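PDB 3DLC: putative S-adenosyl-L-methionine-dependent Methyltransferase from Methanococcus maripaludis, which binds S-adenosylmethionine and probably transfers its methyl group to an acceptor that is not firmly established, possibly a sterol-like one. Local coordinates for residues Tyr29-Ile37 / Ala56-Ser65; Ile115-Trp124 / Thr144-Asn152. All coordinates share one frame; numbering follows the deposited sequence.

Contact 1: residues Tyr29-Ile37 / Ala56-Ser65; sequences YPIIAENII and ALSIALAKQS. With SAM (S-adenosylmethionine), chain C.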
loop_
_atom_site.group_PDB
_atom_site.type_symbol
_atom_site.label_atom_id
_atom_site.label_comp_id
_atom_site.label_asym_id
_atom_site.label_seq_id
_atom_site.Cartn_x
_atom_site.Cartn_y
_atom_site.Cartn_z
ATOM N N TYR A 29 5.284 -0.285 10.386
ATOM C CA TYR A 29 5.801 0.304 9.152
ATOM C C TYR A 29 7.310 -0.006 8.952
ATOM O O TYR A 29 7.686 -0.406 7.859
ATOM C CB TYR A 29 5.450 1.785 9.050
ATOM C CG TYR A 29 3.961 1.995 9.089
ATOM C CD1 TYR A 29 3.183 1.771 7.980
ATOM C CD2 TYR A 29 3.329 2.442 10.237
ATOM C CE1 TYR A 29 1.807 1.936 8.016
ATOM C CE2 TYR A 29 1.955 2.614 10.287
ATOM C CZ TYR A 29 1.206 2.389 9.180
ATOM O OH TYR A 29 -0.161 2.601 9.254
ATOM N N PRO A 30 8.147 0.173 9.986
ATOM C CA PRO A 30 9.538 -0.225 9.795
ATOM C C PRO A 30 9.701 -1.715 9.520
ATOM O O PRO A 30 10.613 -2.109 8.805
ATOM C CB PRO A 30 10.237 0.211 11.077
ATOM C CG PRO A 30 9.183 0.646 11.975
ATOM C CD PRO A 30 7.938 0.893 11.244
ATOM N N ILE A 31 8.856 -2.552 10.110
ATOM C CA ILE A 31 8.943 -3.999 9.893
ATOM C C ILE A 31 8.574 -4.333 8.437
ATOM O O ILE A 31 9.252 -5.117 7.781
ATOM C CB ILE A 31 8.051 -4.784 10.887
ATOM C CG1 ILE A 31 8.586 -4.613 12.327
ATOM C CG2 ILE A 31 7.927 -6.256 10.513
ATOM C CD1 ILE A 31 9.951 -5.224 12.566
ATOM N N ILE A 32 7.486 -3.760 7.948
ATOM C CA ILE A 32 7.074 -4.016 6.584
ATOM C C ILE A 32 8.145 -3.499 5.629
ATOM O O ILE A 32 8.491 -4.171 4.635
ATOM C CB ILE A 32 5.705 -3.407 6.295
ATOM C CG1 ILE A 32 4.621 -4.152 7.115
ATOM C CG2 ILE A 32 5.386 -3.488 4.800
ATOM C CD1 ILE A 32 3.247 -3.476 7.125
ATOM N N ALA A 33 8.672 -2.305 5.873
ATOM C CA ALA A 33 9.746 -1.776 5.032
ATOM C C ALA A 33 10.950 -2.698 4.999
ATOM O O ALA A 33 11.524 -2.979 3.955
ATOM C CB ALA A 33 10.135 -0.365 5.504
ATOM N N GLU A 34 11.328 -3.203 6.166
ATOM C CA GLU A 34 12.435 -4.126 6.266
ATOM C C GLU A 34 12.134 -5.409 5.512
ATOM O O GLU A 34 12.997 -5.952 4.810
ATOM C CB GLU A 34 12.715 -4.404 7.745
ATOM C CG GLU A 34 13.775 -5.423 8.003
ATOM C CD GLU A 34 14.069 -5.592 9.470
ATOM O OE1 GLU A 34 13.162 -5.773 10.283
ATOM O OE2 GLU A 34 15.236 -5.515 9.796
ATOM N N ASN A 35 10.908 -5.908 5.633
ATOM C CA ASN A 35 10.507 -7.111 4.918
ATOM C C ASN A 35 10.672 -6.908 3.406
ATOM O O ASN A 35 11.166 -7.810 2.701
ATOM C CB ASN A 35 9.053 -7.492 5.203
ATOM C CG ASN A 35 8.843 -8.032 6.590
ATOM O OD1 ASN A 35 9.804 -8.425 7.261
ATOM N ND2 ASN A 35 7.578 -8.100 7.011
ATOM N N ILE A 36 10.268 -5.734 2.902
ATOM C CA ILE A 36 10.327 -5.441 1.484
ATOM C C ILE A 36 11.786 -5.354 1.019
ATOM O O ILE A 36 12.169 -5.919 -0.029
ATOM C CB ILE A 36 9.566 -4.132 1.181
ATOM C CG1 ILE A 36 8.067 -4.332 1.421
ATOM C CG2 ILE A 36 9.873 -3.629 -0.239
ATOM C CD1 ILE A 36 7.314 -2.999 1.561
ATOM N N ILE A 37 12.602 -4.650 1.774
ATOM C CA ILE A 37 14.033 -4.534 1.456
ATOM C C ILE A 37 14.677 -5.902 1.426
ATOM O O ILE A 37 15.446 -6.227 0.510
ATOM C CB ILE A 37 14.719 -3.554 2.443
ATOM C CG1 ILE A 37 14.225 -2.133 2.160
ATOM C CG2 ILE A 37 16.256 -3.692 2.358
ATOM C CD1 ILE A 37 14.542 -1.121 3.227
ATOM N N ALA A 56 2.927 6.765 6.378
ATOM C CA ALA A 56 3.837 6.066 7.275
ATOM C C ALA A 56 4.677 5.006 6.587
ATOM O O ALA A 56 5.800 4.782 7.006
ATOM C CB ALA A 56 3.107 5.494 8.485
ATOM N N LEU A 57 4.153 4.325 5.572
ATOM C CA LEU A 57 4.972 3.295 4.903
ATOM C C LEU A 57 6.080 3.965 4.085
ATOM O O LEU A 57 7.217 3.519 4.076
ATOM C CB LEU A 57 4.134 2.349 4.030
ATOM C CG LEU A 57 4.897 1.202 3.367
ATOM C CD1 LEU A 57 5.652 0.327 4.406
ATOM C CD2 LEU A 57 3.920 0.389 2.522
ATOM N N SER A 58 5.746 5.058 3.420
ATOM C CA SER A 58 6.739 5.812 2.658
ATOM C C SER A 58 7.847 6.343 3.578
ATOM O O SER A 58 9.032 6.314 3.243
ATOM C CB SER A 58 6.099 6.966 1.895
ATOM O OG SER A 58 5.352 6.526 0.776
ATOM N N ILE A 59 7.442 6.906 4.714
ATOM C CA ILE A 59 8.401 7.426 5.692
ATOM C C ILE A 59 9.331 6.287 6.189
ATOM O O ILE A 59 10.557 6.460 6.218
ATOM C CB ILE A 59 7.679 8.156 6.846
ATOM C CG1 ILE A 59 7.054 9.473 6.316
ATOM C CG2 ILE A 59 8.613 8.340 8.015
ATOM C CD1 ILE A 59 6.107 10.140 7.305
ATOM N N ALA A 60 8.766 5.126 6.502
ATOM C CA ALA A 60 9.578 4.029 6.982
ATOM C C ALA A 60 10.559 3.556 5.912
ATOM O O ALA A 60 11.726 3.300 6.187
ATOM C CB ALA A 60 8.672 2.883 7.446
ATOM N N LEU A 61 10.096 3.469 4.673
ATOM C CA LEU A 61 10.977 3.068 3.567
ATOM C C LEU A 61 12.094 4.078 3.348
ATOM O O LEU A 61 13.248 3.711 3.120
ATOM C CB LEU A 61 10.184 2.838 2.266
ATOM C CG LEU A 61 9.482 1.504 2.115
ATOM C CD1 LEU A 61 8.398 1.591 1.023
ATOM C CD2 LEU A 61 10.475 0.376 1.791
ATOM N N ALA A 62 11.756 5.365 3.410
ATOM C CA ALA A 62 12.776 6.408 3.222
ATOM C C ALA A 62 13.885 6.281 4.258
ATOM O O ALA A 62 15.064 6.468 3.968
ATOM C CB ALA A 62 12.128 7.790 3.273
ATOM N N LYS A 63 13.507 5.973 5.487
ATOM C CA LYS A 63 14.491 5.900 6.562
ATOM C C LYS A 63 15.422 4.697 6.467
ATOM O O LYS A 63 16.500 4.715 7.054
ATOM C CB LYS A 63 13.787 5.897 7.915
ATOM C CG LYS A 63 13.121 7.225 8.265
ATOM C CD LYS A 63 12.392 7.101 9.587
ATOM C CE LYS A 63 11.692 8.375 10.008
ATOM N NZ LYS A 63 10.856 8.099 11.225
ATOM N N GLN A 64 15.040 3.705 5.679
ATOM C CA GLN A 64 15.824 2.479 5.557
ATOM C C GLN A 64 16.462 2.270 4.204
ATOM O O GLN A 64 17.117 1.244 4.015
ATOM C CB GLN A 64 14.981 1.238 5.865
ATOM C CG GLN A 64 14.562 1.113 7.289
ATOM C CD GLN A 64 13.817 -0.176 7.569
ATOM O OE1 GLN A 64 14.224 -1.276 7.154
ATOM N NE2 GLN A 64 12.769 -0.053 8.352
ATOM N N SER A 65 16.325 3.212 3.271
ATOM C CA SER A 65 16.782 3.012 1.894
ATOM C C SER A 65 17.155 4.324 1.243
ATOM O O SER A 65 16.982 5.383 1.842
ATOM C CB SER A 65 15.648 2.412 1.053
ATOM O OG SER A 65 14.634 3.397 0.809
HETATM N N SAM C . -1.114 3.013 3.332
HETATM C CA SAM C . -1.504 3.722 4.578
HETATM C C SAM C . -1.130 2.895 5.778
HETATM O O SAM C . -0.914 1.691 5.627
HETATM O OXT SAM C . -1.107 3.440 6.875
HETATM C CB SAM C . -2.980 4.069 4.553
HETATM C CG SAM C . -3.925 2.911 4.517
HETATM S SD SAM C . -5.620 3.526 4.484
HETATM C CE SAM C . -6.325 2.122 5.304
HETATM C "C5'" SAM C . -6.145 3.308 2.703
HETATM C "C4'" SAM C . -5.796 4.439 1.690
HETATM O "O4'" SAM C . -5.981 4.156 0.264
HETATM C "C3'" SAM C . -6.481 5.795 1.999
HETATM O "O3'" SAM C . -5.489 6.742 2.250
HETATM C "C2'" SAM C . -7.261 6.088 0.716
HETATM O "O2'" SAM C . -7.512 7.443 0.418
HETATM C "C1'" SAM C . -6.426 5.359 -0.350
HETATM N N9 SAM C . -7.182 4.979 -1.554
HETATM C C8 SAM C . -8.340 4.239 -1.592
HETATM N N7 SAM C . -8.716 4.006 -2.872
HETATM C C5 SAM C . -7.791 4.630 -3.667
HETATM C C6 SAM C . -7.666 4.775 -5.052
HETATM N N6 SAM C . -8.562 4.324 -5.949
HETATM N N1 SAM C . -6.572 5.424 -5.507
HETATM C C2 SAM C . -5.646 5.963 -4.645
HETATM N N3 SAM C . -5.759 5.903 -3.288
HETATM C C4 SAM C . -6.816 5.222 -2.851
#

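Contact 2: residues Ile115-Trp124 / Thr144-Asn152; sequences IVSRGSVFFW and TYIGGGFGN. With SAM (S-adenosylmethionine), chain C.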
loop_
_atom_site.group_PDB
_atom_site.type_symbol
_atom_site.label_atom_id
_atom_site.label_comp_id
_atom_site.label_asym_id
_atom_site.label_seq_id
_atom_site.Cartn_x
_atom_site.Cartn_y
_atom_site.Cartn_z
ATOM N N ILE A 115 6.798 -1.041 -6.491
ATOM C CA ILE A 115 5.478 -0.501 -6.167
ATOM C C ILE A 115 4.995 -1.201 -4.914
ATOM O O ILE A 115 4.910 -2.439 -4.879
ATOM C CB ILE A 115 4.462 -0.690 -7.310
ATOM C CG1 ILE A 115 4.977 -0.036 -8.589
ATOM C CG2 ILE A 115 3.100 -0.192 -6.909
ATOM C CD1 ILE A 115 4.120 -0.316 -9.841
ATOM N N VAL A 116 4.678 -0.420 -3.885
ATOM C CA VAL A 116 4.169 -0.942 -2.637
ATOM C C VAL A 116 2.792 -0.348 -2.361
ATOM O O VAL A 116 2.455 0.705 -2.856
ATOM C CB VAL A 116 5.140 -0.632 -1.453
ATOM C CG1 VAL A 116 6.549 -1.174 -1.745
ATOM C CG2 VAL A 116 5.196 0.871 -1.127
ATOM N N SER A 117 2.003 -1.040 -1.552
ATOM C CA SER A 117 0.700 -0.526 -1.140
ATOM C C SER A 117 0.200 -1.334 0.035
ATOM O O SER A 117 0.153 -2.569 -0.035
ATOM C CB SER A 117 -0.289 -0.693 -2.259
ATOM O OG SER A 117 -1.575 -0.227 -1.901
ATOM N N ARG A 118 -0.182 -0.638 1.111
ATOM C CA ARG A 118 -0.740 -1.278 2.292
ATOM C C ARG A 118 -2.128 -0.778 2.552
ATOM O O ARG A 118 -2.363 0.427 2.641
ATOM C CB ARG A 118 0.116 -1.023 3.536
ATOM C CG ARG A 118 -0.419 -1.715 4.757
ATOM C CD ARG A 118 0.293 -1.302 6.075
ATOM N NE ARG A 118 -0.365 -1.978 7.169
ATOM C CZ ARG A 118 -1.554 -1.606 7.657
ATOM N NH1 ARG A 118 -2.086 -0.464 7.280
ATOM N NH2 ARG A 118 -2.161 -2.361 8.544
ATOM N N GLY A 119 -3.054 -1.690 2.758
ATOM C CA GLY A 119 -4.382 -1.311 3.187
ATOM C C GLY A 119 -5.253 -0.537 2.242
ATOM O O GLY A 119 -6.198 0.092 2.711
ATOM N N SER A 120 -4.876 -0.460 0.963
ATOM C CA SER A 120 -5.645 0.212 -0.068
ATOM C C SER A 120 -6.380 -0.713 -1.039
ATOM O O SER A 120 -7.525 -0.435 -1.402
ATOM C CB SER A 120 -4.672 1.151 -0.790
ATOM O OG SER A 120 -5.335 2.133 -1.560
ATOM N N VAL A 121 -5.735 -1.813 -1.427
ATOM C CA VAL A 121 -6.280 -2.691 -2.442
ATOM C C VAL A 121 -7.665 -3.210 -2.110
ATOM O O VAL A 121 -8.452 -3.470 -3.005
ATOM C CB VAL A 121 -5.293 -3.863 -2.749
ATOM C CG1 VAL A 121 -5.129 -4.787 -1.550
ATOM C CG2 VAL A 121 -5.725 -4.639 -3.989
ATOM N N PHE A 122 -7.953 -3.364 -0.819
ATOM C CA PHE A 122 -9.221 -3.920 -0.350
ATOM C C PHE A 122 -10.390 -2.988 -0.606
ATOM O O PHE A 122 -11.536 -3.410 -0.535
ATOM C CB PHE A 122 -9.114 -4.276 1.137
ATOM C CG PHE A 122 -7.946 -5.156 1.444
ATOM C CD1 PHE A 122 -7.821 -6.414 0.915
ATOM C CD2 PHE A 122 -6.924 -4.682 2.209
ATOM C CE1 PHE A 122 -6.719 -7.186 1.181
ATOM C CE2 PHE A 122 -5.803 -5.452 2.473
ATOM C CZ PHE A 122 -5.711 -6.697 1.970
ATOM N N PHE A 123 -10.098 -1.742 -0.948
ATOM C CA PHE A 123 -11.132 -0.738 -1.222
ATOM C C PHE A 123 -11.326 -0.447 -2.709
ATOM O O PHE A 123 -12.345 0.131 -3.087
ATOM C CB PHE A 123 -10.796 0.599 -0.527
ATOM C CG PHE A 123 -10.737 0.506 0.969
ATOM C CD1 PHE A 123 -11.883 0.354 1.725
ATOM C CD2 PHE A 123 -9.538 0.603 1.635
ATOM C CE1 PHE A 123 -11.785 0.323 3.143
ATOM C CE2 PHE A 123 -9.460 0.576 2.993
ATOM C CZ PHE A 123 -10.576 0.393 3.742
ATOM N N TRP A 124 -10.386 -0.809 -3.562
ATOM C CA TRP A 124 -10.456 -0.375 -4.953
ATOM C C TRP A 124 -11.632 -0.907 -5.711
ATOM O O TRP A 124 -11.917 -2.081 -5.647
ATOM C CB TRP A 124 -9.183 -0.725 -5.756
ATOM C CG TRP A 124 -7.936 -0.165 -5.184
ATOM C CD1 TRP A 124 -7.812 0.897 -4.319
ATOM C CD2 TRP A 124 -6.606 -0.626 -5.437
ATOM N NE1 TRP A 124 -6.491 1.105 -4.010
ATOM C CE2 TRP A 124 -5.735 0.156 -4.653
ATOM C CE3 TRP A 124 -6.062 -1.630 -6.230
ATOM C CZ2 TRP A 124 -4.361 -0.040 -4.664
ATOM C CZ3 TRP A 124 -4.700 -1.842 -6.208
ATOM C CH2 TRP A 124 -3.869 -1.052 -5.429
ATOM N N THR A 144 6.392 -5.683 -7.197
ATOM C CA THR A 144 5.340 -5.085 -6.381
ATOM C C THR A 144 5.220 -5.802 -5.037
ATOM O O THR A 144 5.644 -6.935 -4.867
ATOM C CB THR A 144 3.945 -5.072 -7.060
ATOM O OG1 THR A 144 3.328 -6.370 -7.026
ATOM C CG2 THR A 144 4.011 -4.623 -8.493
ATOM N N TYR A 145 4.576 -5.115 -4.092
ATOM C CA TYR A 145 4.263 -5.675 -2.767
ATOM C C TYR A 145 3.008 -4.926 -2.330
ATOM O O TYR A 145 3.064 -3.886 -1.686
ATOM C CB TYR A 145 5.437 -5.465 -1.836
ATOM C CG TYR A 145 5.420 -6.290 -0.564
ATOM C CD1 TYR A 145 5.880 -7.597 -0.541
ATOM C CD2 TYR A 145 5.027 -5.738 0.642
ATOM C CE1 TYR A 145 5.947 -8.316 0.617
ATOM C CE2 TYR A 145 5.099 -6.460 1.810
ATOM C CZ TYR A 145 5.558 -7.751 1.797
ATOM O OH TYR A 145 5.625 -8.426 2.990
ATOM N N ILE A 146 1.868 -5.480 -2.749
ATOM C CA ILE A 146 0.553 -4.796 -2.659
ATOM C C ILE A 146 -0.407 -5.651 -1.873
ATOM O O ILE A 146 -0.713 -6.789 -2.248
ATOM C CB ILE A 146 0.003 -4.538 -4.085
ATOM C CG1 ILE A 146 0.922 -3.553 -4.824
ATOM C CG2 ILE A 146 -1.449 -4.089 -4.038
ATOM C CD1 ILE A 146 0.701 -3.509 -6.308
ATOM N N GLY A 147 -0.893 -5.128 -0.751
ATOM C CA GLY A 147 -1.742 -5.964 0.093
ATOM C C GLY A 147 -1.999 -5.310 1.414
ATOM O O GLY A 147 -2.299 -4.110 1.466
ATOM N N GLY A 148 -1.870 -6.080 2.472
ATOM C CA GLY A 148 -2.071 -5.556 3.822
ATOM C C GLY A 148 -1.554 -6.484 4.874
ATOM O O GLY A 148 -1.244 -7.617 4.593
ATOM N N GLY A 149 -1.446 -5.986 6.090
ATOM C CA GLY A 149 -0.931 -6.775 7.173
ATOM C C GLY A 149 -0.181 -5.930 8.174
ATOM O O GLY A 149 -0.183 -4.698 8.135
ATOM N N PHE A 150 0.497 -6.657 9.055
ATOM C CA PHE A 150 1.135 -6.087 10.238
ATOM C C PHE A 150 2.612 -6.383 10.378
ATOM O O PHE A 150 3.189 -6.085 11.387
ATOM C CB PHE A 150 0.315 -6.444 11.490
ATOM C CG PHE A 150 -1.084 -5.968 11.367
ATOM C CD1 PHE A 150 -1.411 -4.651 11.655
ATOM C CD2 PHE A 150 -2.054 -6.771 10.756
ATOM C CE1 PHE A 150 -2.684 -4.158 11.462
ATOM C CE2 PHE A 150 -3.334 -6.269 10.519
ATOM C CZ PHE A 150 -3.651 -4.962 10.892
ATOM N N GLY A 151 3.193 -6.975 9.346
ATOM C CA GLY A 151 4.629 -7.199 9.303
ATOM C C GLY A 151 5.138 -8.482 9.931
ATOM O O GLY A 151 6.034 -9.106 9.371
ATOM N N ASN A 152 4.633 -8.834 11.113
ATOM C CA ASN A 152 4.992 -10.115 11.705
ATOM C C ASN A 152 3.876 -10.571 12.639
ATOM O O ASN A 152 2.925 -9.834 12.921
ATOM C CB ASN A 152 6.367 -10.041 12.361
ATOM C CG ASN A 152 6.425 -9.093 13.543
ATOM O OD1 ASN A 152 5.516 -9.064 14.360
ATOM N ND2 ASN A 152 7.526 -8.343 13.663
HETATM N N SAM C . -1.114 3.013 3.332
HETATM C CA SAM C . -1.504 3.722 4.578
HETATM C C SAM C . -1.130 2.895 5.778
HETATM O O SAM C . -0.914 1.691 5.627
HETATM O OXT SAM C . -1.107 3.440 6.875
HETATM C CB SAM C . -2.980 4.069 4.553
HETATM C CG SAM C . -3.925 2.911 4.517
HETATM S SD SAM C . -5.620 3.526 4.484
HETATM C CE SAM C . -6.325 2.122 5.304
HETATM C "C5'" SAM C . -6.145 3.308 2.703
HETATM C "C4'" SAM C . -5.796 4.439 1.690
HETATM O "O4'" SAM C . -5.981 4.156 0.264
HETATM C "C3'" SAM C . -6.481 5.795 1.999
HETATM O "O3'" SAM C . -5.489 6.742 2.250
HETATM C "C2'" SAM C . -7.261 6.088 0.716
HETATM O "O2'" SAM C . -7.512 7.443 0.418
HETATM C "C1'" SAM C . -6.426 5.359 -0.350
HETATM N N9 SAM C . -7.182 4.979 -1.554
HETATM C C8 SAM C . -8.340 4.239 -1.592
HETATM N N7 SAM C . -8.716 4.006 -2.872
HETATM C C5 SAM C . -7.791 4.630 -3.667
HETATM C C6 SAM C . -7.666 4.775 -5.052
HETATM N N6 SAM C . -8.562 4.324 -5.949
HETATM N N1 SAM C . -6.572 5.424 -5.507
HETATM C C2 SAM C . -5.646 5.963 -4.645
HETATM N N3 SAM C . -5.759 5.903 -3.288
HETATM C C4 SAM C . -6.816 5.222 -2.851
HETATM O O HOH W 1 -2.980 -2.255 -0.665
#

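Contact 1: residues Tyr29-Ile37 / Ala56-Ser65
Ala56 sets its CB over the middle of the Tyr29 ring, 3.4 Å from the centroid and only 6° off the ring normal, a CH-pi contact. Tyr29 has CG beside its backbone N (chi1 -59°), which sends the ring past Ala56 to the cofactor, where its OH donates to OXT of S-adenosylmethionine at 2.7 Å. Replacing this tyrosine by an alanine would probably leave that carboxylate oxygen without its hydroxyl donor and open a gap over Ala56. The tight packing continues through small residues: Ala60 CB lies 3.5 Å from Tyr29 O, and Ala33 CB meets Leu61 CD2 at 3.8 Å. Such side chains let the axes of helices 29-37 and 56-64 approach to 8.3 Å, crossing at -57°. Helix 56-64 follows strand 46-50 in the Rossmann-like methyltransferase fold, and Ala56 fits the last position of a GxGxxA pattern; helix 28-40 packs across it. Deeper in, the Leu57 and Ile32 side chains cross at about a right angle, Leu57 CD1 touching Ile32 CG2 at 3.8 Å, and both also touch strand 112-118. The solvent side is looser and more polar. Gln64 inserts as a knob among Pro30, Ala33, Glu34 and Ile37; its extended chain carries NE2 to a lone pair of Pro30 O (3.0 Å). That oxygen also accepts the helical N-H of Glu34, while Ile37 CD1 rests 3.6 Å from Gln64 CB.

Contact 2: residues Ile115-Trp124 / Thr144-Asn152
NE and NH2 of Arg118 both donate to Gly149 O, at 2.9 and 3.1 Å. The NE bond runs nearly along the C=O axis, whereas NH2 comes from above the carbonyl plane, although the oxygen lies close to the guanidinium plane for both. The Arg118 side chain runs out extended as far as NE (chi1 -178°, CG opposite the backbone N), and its third nitrogen, NH1, reaches O of S-adenosylmethionine at 3.0 Å in a fairly straight bond (164°). The bonds to Gly149 therefore fix the rotation of a group that binds the cofactor carboxylate, while Arg118 O accepts from the cofactor amino group. The Phe150 ring offers the guanidinium at most a weak, long cation-pi attraction.

Behind this grip, strands 115-118 and 144-146 pair in parallel: Tyr145 N donates to Ile115 O, Ser117 N to Tyr145 O and Gly147 N to Ser117 O. Joined through helix 127-137, they form a beta-alpha-beta crossover of the Rossmann-like methyltransferase sheet, and the chain after Arg118 lines the cofactor pocket. Gly147 O accepts hydrogen bonds from Gly119 N (2.8 Å) and from a water. The same water donates to Ser117 OG (2.8 Å) and accepts from Val121 N; Ser117 OG is also hydrogen-bonded to Ile50 O. Ser120 OG donates to O4' of the cofactor ribose at 2.8 Å and accepts from Trp124 NE1. Thr144 OG1 is hydrogen-bonded to Ile211 N and Ile209 O.

Ile146 CG2 packs against Val121 CB and, at 4.1 Å, Trp124 CH2. On this face helix 127-137 covers Ile115 and Trp124; on the other, helix 28-40 meets Arg118 and Tyr145. Strand 46-50 flanks 112-118, and antiparallel strand 206-211 borders 142-148.

Contact 1 is a partly buried helix pair about 12 Å, centre to centre, from the middle of the chain; contact 2, about 4 Å from it, is a buried pairing of central strands. Their chemistry differs accordingly: apolar side chains, several of them alanines, and one hydrogen bond from a side-chain amide join the helices, whereas backbone hydrogen bonds, an arginine and a water join the strands. Helix 28-40 connects them, since Ile36 CG1 packs 3.4 Å from Tyr145 CD2 and Asn35 ND2 makes a probable hydrogen bond with Gly151 O. The two contacts share the S-adenosylmethionine carboxylate, one oxygen each, but of the two only contact 2 also holds the amino group and the ribose.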